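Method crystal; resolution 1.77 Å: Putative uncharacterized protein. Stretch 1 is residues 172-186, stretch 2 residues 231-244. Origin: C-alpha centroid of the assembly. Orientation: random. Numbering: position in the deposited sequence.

Stretch 1, residues 172-186: RSFPRQLGGFLTIQG
Stretch 2, residues 231-244: KPQPGQLTLFQSKN

The apolar centre lies on the sheet face carrying Phe181, Thr238 and Phe240. Phe181 adopts chi1 62° (p) and chi2 92°, which lays its ring over Thr238: Thr238 CB stands 3.9 Å from the centroid of the Phe181 ring, 21° off the normal, a CH-pi contact over the face. Phe240 (chi1 61°, p; chi2 109°) meets the edge of that ring, Phe181 CE2 to Phe240 CE2 being 3.7 Å, while Pro232 CG approaches Phe181 CE1 at 4.1 Å. The Phe240 ring in turn covers Gly179, whose CA is 4.2 Å from the Phe240 ring centroid, 29° off the normal. A CB on Gly179 would sit 2.8 Å from Phe240 CZ, a clash, so the ring occupies the space a side chain would need. On the other face, Leu182 (chi1 171°, t; chi2 63°, p) and Leu237 (175°, t; 61°, p) pair loosely, Leu182 CB to Leu237 CD1 4.4 Å, and Leu239 CD2 (chi1 -60°, m; chi2 168°, t) lies 3.8 Å from Gly180 CA.

Except for Pro232, which precedes the second strand, these residues lie on two antiparallel strands, 178-185 and 236-241, whose axes make an angle of 167° and approach to 4.6 Å. Gly179/Phe240 and Phe181/Thr238 are hydrogen-bonded pairs; Leu178/Gln241, Gly180/Leu239 and Leu182/Leu237 are non-hydrogen-bonded, with CA-CA distances of 4.7, 4.4 and 4.2 Å. Reciprocal bonds run from Gly179 N to Phe240 O (2.9 Å) and Phe240 N to Gly179 O (3.0 Å), then from Phe181 N to Thr238 O (2.9 Å) and Thr238 N to Phe181 O (2.8 Å). Thr183 N donates to Gln236 O at 3.0 Å.

At one end, a type II turn from Gln233 to Gln236 places Gly235 at phi/psi 100/-12, where a CB would jam against the preceding carbonyl; Gly235 N donates to Thr183 O at 2.9 Å. Water 2 donates to Phe181 O and Gln236 O (both 2.7 Å) and accepts from Thr183 OG1 (2.9 Å) and Thr238 OG1 (3.0 Å).

At the other end, type I turns span Phe174-Gln177 and Gln241-Asn244. Ser242 N donates to Gln177 O at 2.9 Å, extending the ladder beyond the strands. Water 1 donates to Pro175 O (2.9 Å) and Gln177 O (2.8 Å) and accepts from Lys243 N (3.0 Å). Lys243 (m, t, p, p) folds its aliphatic chain against the first turn, CD 3.5 Å from Phe174 O. Also at this polar edge, Arg176 NH2 donates to Gln241 OE1 at 2.9 Å and 170°, near the guanidinium plane.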

# COMPACT_ATOMS: atom_id res chain seq x y z
N ARG A 172 -7.92 -0.85 -16.92
CA ARG A 172 -9.25 -1.09 -17.45
C ARG A 172 -10.24 -0.02 -17.02
O ARG A 172 -10.32 0.33 -15.83
CB ARG A 172 -9.72 -2.46 -17.03
CG ARG A 172 -11.16 -2.75 -17.49
CD ARG A 172 -11.54 -4.17 -16.98
NE ARG A 172 -12.88 -4.48 -17.47
CZ ARG A 172 -13.61 -5.52 -17.10
NH1 ARG A 172 -13.19 -6.35 -16.14
NH2 ARG A 172 -14.83 -5.65 -17.61
N SER A 173 -10.94 0.51 -18.03
CA SER A 173 -11.98 1.53 -17.81
C SER A 173 -13.33 0.87 -17.73
O SER A 173 -13.56 -0.12 -18.45
CB SER A 173 -12.00 2.58 -18.91
OG SER A 173 -13.06 3.59 -18.77
N PHE A 174 -14.22 1.40 -16.85
CA PHE A 174 -15.57 0.88 -16.69
C PHE A 174 -16.50 1.97 -17.14
O PHE A 174 -16.57 3.05 -16.49
CB PHE A 174 -15.81 0.57 -15.20
CG PHE A 174 -15.02 -0.67 -14.73
CD1 PHE A 174 -15.66 -1.90 -14.64
CD2 PHE A 174 -13.65 -0.61 -14.54
CE1 PHE A 174 -14.95 -3.05 -14.21
CE2 PHE A 174 -12.92 -1.77 -14.22
CZ PHE A 174 -13.59 -2.99 -14.05
N PRO A 175 -17.17 1.81 -18.31
CA PRO A 175 -17.90 2.99 -18.81
C PRO A 175 -19.07 3.44 -17.95
O PRO A 175 -19.48 4.60 -17.99
CB PRO A 175 -18.44 2.52 -20.21
CG PRO A 175 -18.29 1.02 -20.17
CD PRO A 175 -17.22 0.63 -19.23
N ARG A 176 -19.58 2.55 -17.09
CA ARG A 176 -20.64 2.94 -16.20
C ARG A 176 -20.16 3.19 -14.77
O ARG A 176 -20.93 3.00 -13.81
CB ARG A 176 -21.82 1.94 -16.22
CG ARG A 176 -22.34 1.63 -17.63
CD ARG A 176 -22.73 2.92 -18.42
NE ARG A 176 -22.50 2.64 -19.85
CZ ARG A 176 -22.24 3.58 -20.76
NH1 ARG A 176 -22.03 3.23 -22.00
NH2 ARG A 176 -22.24 4.89 -20.47
N GLN A 177 -18.87 3.53 -14.58
CA GLN A 177 -18.39 3.80 -13.19
C GLN A 177 -19.34 4.86 -12.59
O GLN A 177 -19.64 5.87 -13.26
CB GLN A 177 -16.99 4.36 -13.24
CG GLN A 177 -16.44 4.80 -11.83
CD GLN A 177 -14.96 5.17 -11.87
OE1 GLN A 177 -14.17 4.49 -12.52
NE2 GLN A 177 -14.59 6.15 -11.03
N LEU A 178 -19.77 4.65 -11.32
CA LEU A 178 -20.70 5.63 -10.73
C LEU A 178 -20.02 6.37 -9.63
O LEU A 178 -19.24 5.74 -8.89
CB LEU A 178 -21.93 4.92 -10.15
CG LEU A 178 -22.58 4.03 -11.20
CD1 LEU A 178 -23.76 3.35 -10.50
CD2 LEU A 178 -23.01 4.81 -12.49
N GLY A 179 -20.36 7.66 -9.46
CA GLY A 179 -20.04 8.35 -8.19
C GLY A 179 -21.35 8.35 -7.38
O GLY A 179 -22.46 8.37 -7.96
N GLY A 180 -21.24 8.29 -6.04
CA GLY A 180 -22.44 8.32 -5.19
C GLY A 180 -22.05 9.24 -4.04
O GLY A 180 -21.03 8.95 -3.34
N PHE A 181 -22.80 10.34 -3.80
CA PHE A 181 -22.47 11.11 -2.58
C PHE A 181 -23.75 11.59 -1.93
O PHE A 181 -24.75 11.95 -2.63
CB PHE A 181 -21.52 12.30 -2.89
CG PHE A 181 -22.11 13.35 -3.85
CD1 PHE A 181 -22.80 14.47 -3.37
CD2 PHE A 181 -21.98 13.21 -5.26
CE1 PHE A 181 -23.33 15.44 -4.24
CE2 PHE A 181 -22.51 14.16 -6.13
CZ PHE A 181 -23.20 15.30 -5.65
N LEU A 182 -23.75 11.48 -0.61
CA LEU A 182 -24.91 11.87 0.22
C LEU A 182 -24.56 13.27 0.75
O LEU A 182 -23.47 13.48 1.28
CB LEU A 182 -25.03 10.91 1.39
CG LEU A 182 -26.07 11.37 2.45
CD1 LEU A 182 -27.51 11.44 1.91
CD2 LEU A 182 -26.00 10.31 3.57
N THR A 183 -25.47 14.24 0.54
CA THR A 183 -25.20 15.62 1.02
C THR A 183 -25.72 15.67 2.47
O THR A 183 -26.82 15.17 2.79
CB THR A 183 -25.86 16.67 0.09
OG1 THR A 183 -25.24 16.56 -1.21
CG2 THR A 183 -25.49 18.11 0.58
N ILE A 184 -24.87 16.21 3.31
CA ILE A 184 -25.14 16.32 4.77
C ILE A 184 -25.44 17.78 5.18
O ILE A 184 -26.44 18.02 5.88
CB ILE A 184 -23.94 15.77 5.58
CG1 ILE A 184 -23.78 14.24 5.33
CG2 ILE A 184 -24.16 15.96 7.09
CD1 ILE A 184 -24.94 13.37 5.74
N GLN A 185 -24.58 18.70 4.74
CA GLN A 185 -24.75 20.17 4.94
C GLN A 185 -24.59 20.93 3.64
O GLN A 185 -23.56 20.80 2.96
CB GLN A 185 -23.69 20.66 5.96
CG GLN A 185 -23.66 22.17 6.20
CD GLN A 185 -22.73 22.58 7.33
OE1 GLN A 185 -21.82 21.87 7.72
NE2 GLN A 185 -22.97 23.76 7.86
N GLY A 186 -25.57 21.77 3.29
CA GLY A 186 -25.50 22.47 2.00
C GLY A 186 -24.92 23.85 2.23
O GLY A 186 -25.03 24.37 3.34
N LYS A 231 -28.79 20.45 -7.84
CA LYS A 231 -28.58 21.13 -6.56
C LYS A 231 -29.03 20.17 -5.48
O LYS A 231 -30.14 20.28 -4.94
CB LYS A 231 -29.48 22.40 -6.48
CG LYS A 231 -29.26 23.51 -7.51
CD LYS A 231 -27.97 24.28 -7.32
CE LYS A 231 -28.08 25.66 -8.03
NZ LYS A 231 -26.86 26.51 -7.92
N PRO A 232 -28.22 19.15 -5.18
CA PRO A 232 -28.65 18.14 -4.21
C PRO A 232 -28.75 18.83 -2.81
O PRO A 232 -27.90 19.69 -2.46
CB PRO A 232 -27.51 17.09 -4.24
CG PRO A 232 -26.73 17.38 -5.45
CD PRO A 232 -26.90 18.87 -5.76
N GLN A 233 -29.75 18.45 -2.06
CA GLN A 233 -30.05 19.05 -0.75
C GLN A 233 -29.61 18.11 0.35
O GLN A 233 -29.53 16.89 0.17
CB GLN A 233 -31.55 19.31 -0.63
CG GLN A 233 -32.07 20.24 -1.75
CD GLN A 233 -31.39 21.59 -1.66
OE1 GLN A 233 -30.65 22.05 -2.56
NE2 GLN A 233 -31.56 22.22 -0.53
N PRO A 234 -29.37 18.67 1.56
CA PRO A 234 -29.25 17.73 2.71
C PRO A 234 -30.23 16.55 2.73
O PRO A 234 -31.46 16.72 2.59
CB PRO A 234 -29.40 18.65 3.96
CG PRO A 234 -28.88 19.96 3.44
CD PRO A 234 -29.34 20.08 1.99
N GLY A 235 -29.67 15.32 2.82
CA GLY A 235 -30.46 14.10 2.95
C GLY A 235 -30.57 13.42 1.58
O GLY A 235 -30.99 12.26 1.49
N GLN A 236 -30.19 14.13 0.52
CA GLN A 236 -30.25 13.54 -0.86
C GLN A 236 -28.95 12.80 -1.24
O GLN A 236 -27.87 13.28 -0.97
CB GLN A 236 -30.68 14.56 -1.94
CG GLN A 236 -32.08 15.16 -1.72
CD GLN A 236 -32.47 16.10 -2.88
OE1 GLN A 236 -31.69 16.92 -3.33
NE2 GLN A 236 -33.68 15.91 -3.38
N LEU A 237 -29.13 11.65 -1.90
CA LEU A 237 -27.99 10.87 -2.43
C LEU A 237 -28.01 11.13 -3.93
O LEU A 237 -29.04 10.92 -4.57
CB LEU A 237 -28.29 9.40 -2.21
CG LEU A 237 -27.26 8.42 -2.83
CD1 LEU A 237 -25.84 8.58 -2.24
CD2 LEU A 237 -27.82 7.00 -2.57
N THR A 238 -26.87 11.54 -4.46
CA THR A 238 -26.75 11.76 -5.88
C THR A 238 -25.89 10.61 -6.47
O THR A 238 -24.77 10.42 -5.99
CB THR A 238 -26.06 13.08 -6.11
OG1 THR A 238 -26.93 14.10 -5.58
CG2 THR A 238 -25.96 13.40 -7.61
N LEU A 239 -26.41 9.92 -7.48
CA LEU A 239 -25.73 8.79 -8.12
C LEU A 239 -25.58 9.20 -9.60
O LEU A 239 -26.56 9.74 -10.20
CB LEU A 239 -26.57 7.57 -8.00
CG LEU A 239 -26.89 7.12 -6.56
CD1 LEU A 239 -27.98 6.08 -6.66
CD2 LEU A 239 -25.59 6.49 -6.10
N PHE A 240 -24.36 9.16 -10.14
CA PHE A 240 -24.20 9.60 -11.47
C PHE A 240 -23.09 8.88 -12.20
O PHE A 240 -22.22 8.25 -11.56
CB PHE A 240 -23.85 11.12 -11.55
CG PHE A 240 -22.57 11.49 -10.86
CD1 PHE A 240 -21.43 11.86 -11.60
CD2 PHE A 240 -22.51 11.53 -9.46
CE1 PHE A 240 -20.22 12.20 -10.92
CE2 PHE A 240 -21.32 11.86 -8.79
CZ PHE A 240 -20.19 12.22 -9.51
N GLN A 241 -23.12 9.00 -13.53
CA GLN A 241 -22.03 8.35 -14.31
C GLN A 241 -20.79 9.22 -14.24
O GLN A 241 -20.71 10.36 -14.83
CB GLN A 241 -22.46 8.05 -15.77
CG GLN A 241 -23.59 7.07 -15.80
CD GLN A 241 -23.74 6.46 -17.22
OE1 GLN A 241 -22.73 6.11 -17.85
NE2 GLN A 241 -24.94 6.34 -17.71
N SER A 242 -19.73 8.74 -13.54
CA SER A 242 -18.67 9.67 -13.18
C SER A 242 -17.67 9.95 -14.32
O SER A 242 -16.84 10.85 -14.21
CB SER A 242 -17.97 9.21 -11.90
OG SER A 242 -17.15 8.06 -12.16
N LYS A 243 -17.79 9.20 -15.45
CA LYS A 243 -16.94 9.53 -16.61
C LYS A 243 -17.34 10.86 -17.33
O LYS A 243 -16.51 11.38 -18.12
CB LYS A 243 -16.95 8.32 -17.57
CG LYS A 243 -15.95 7.30 -17.00
CD LYS A 243 -15.86 6.12 -17.96
CE LYS A 243 -15.40 6.42 -19.40
NZ LYS A 243 -14.05 7.13 -19.44
N ASN A 244 -18.60 11.28 -17.13
CA ASN A 244 -19.07 12.59 -17.68
C ASN A 244 -18.35 13.67 -16.92
O ASN A 244 -18.25 13.61 -15.69
CB ASN A 244 -20.56 12.72 -17.47
CG ASN A 244 -21.32 11.62 -18.18
OD1 ASN A 244 -21.10 11.35 -19.30
ND2 ASN A 244 -22.32 11.12 -17.56
O HOH W 1 -19.21 6.66 -15.94
O HOH W 2 -26.11 14.29 -2.74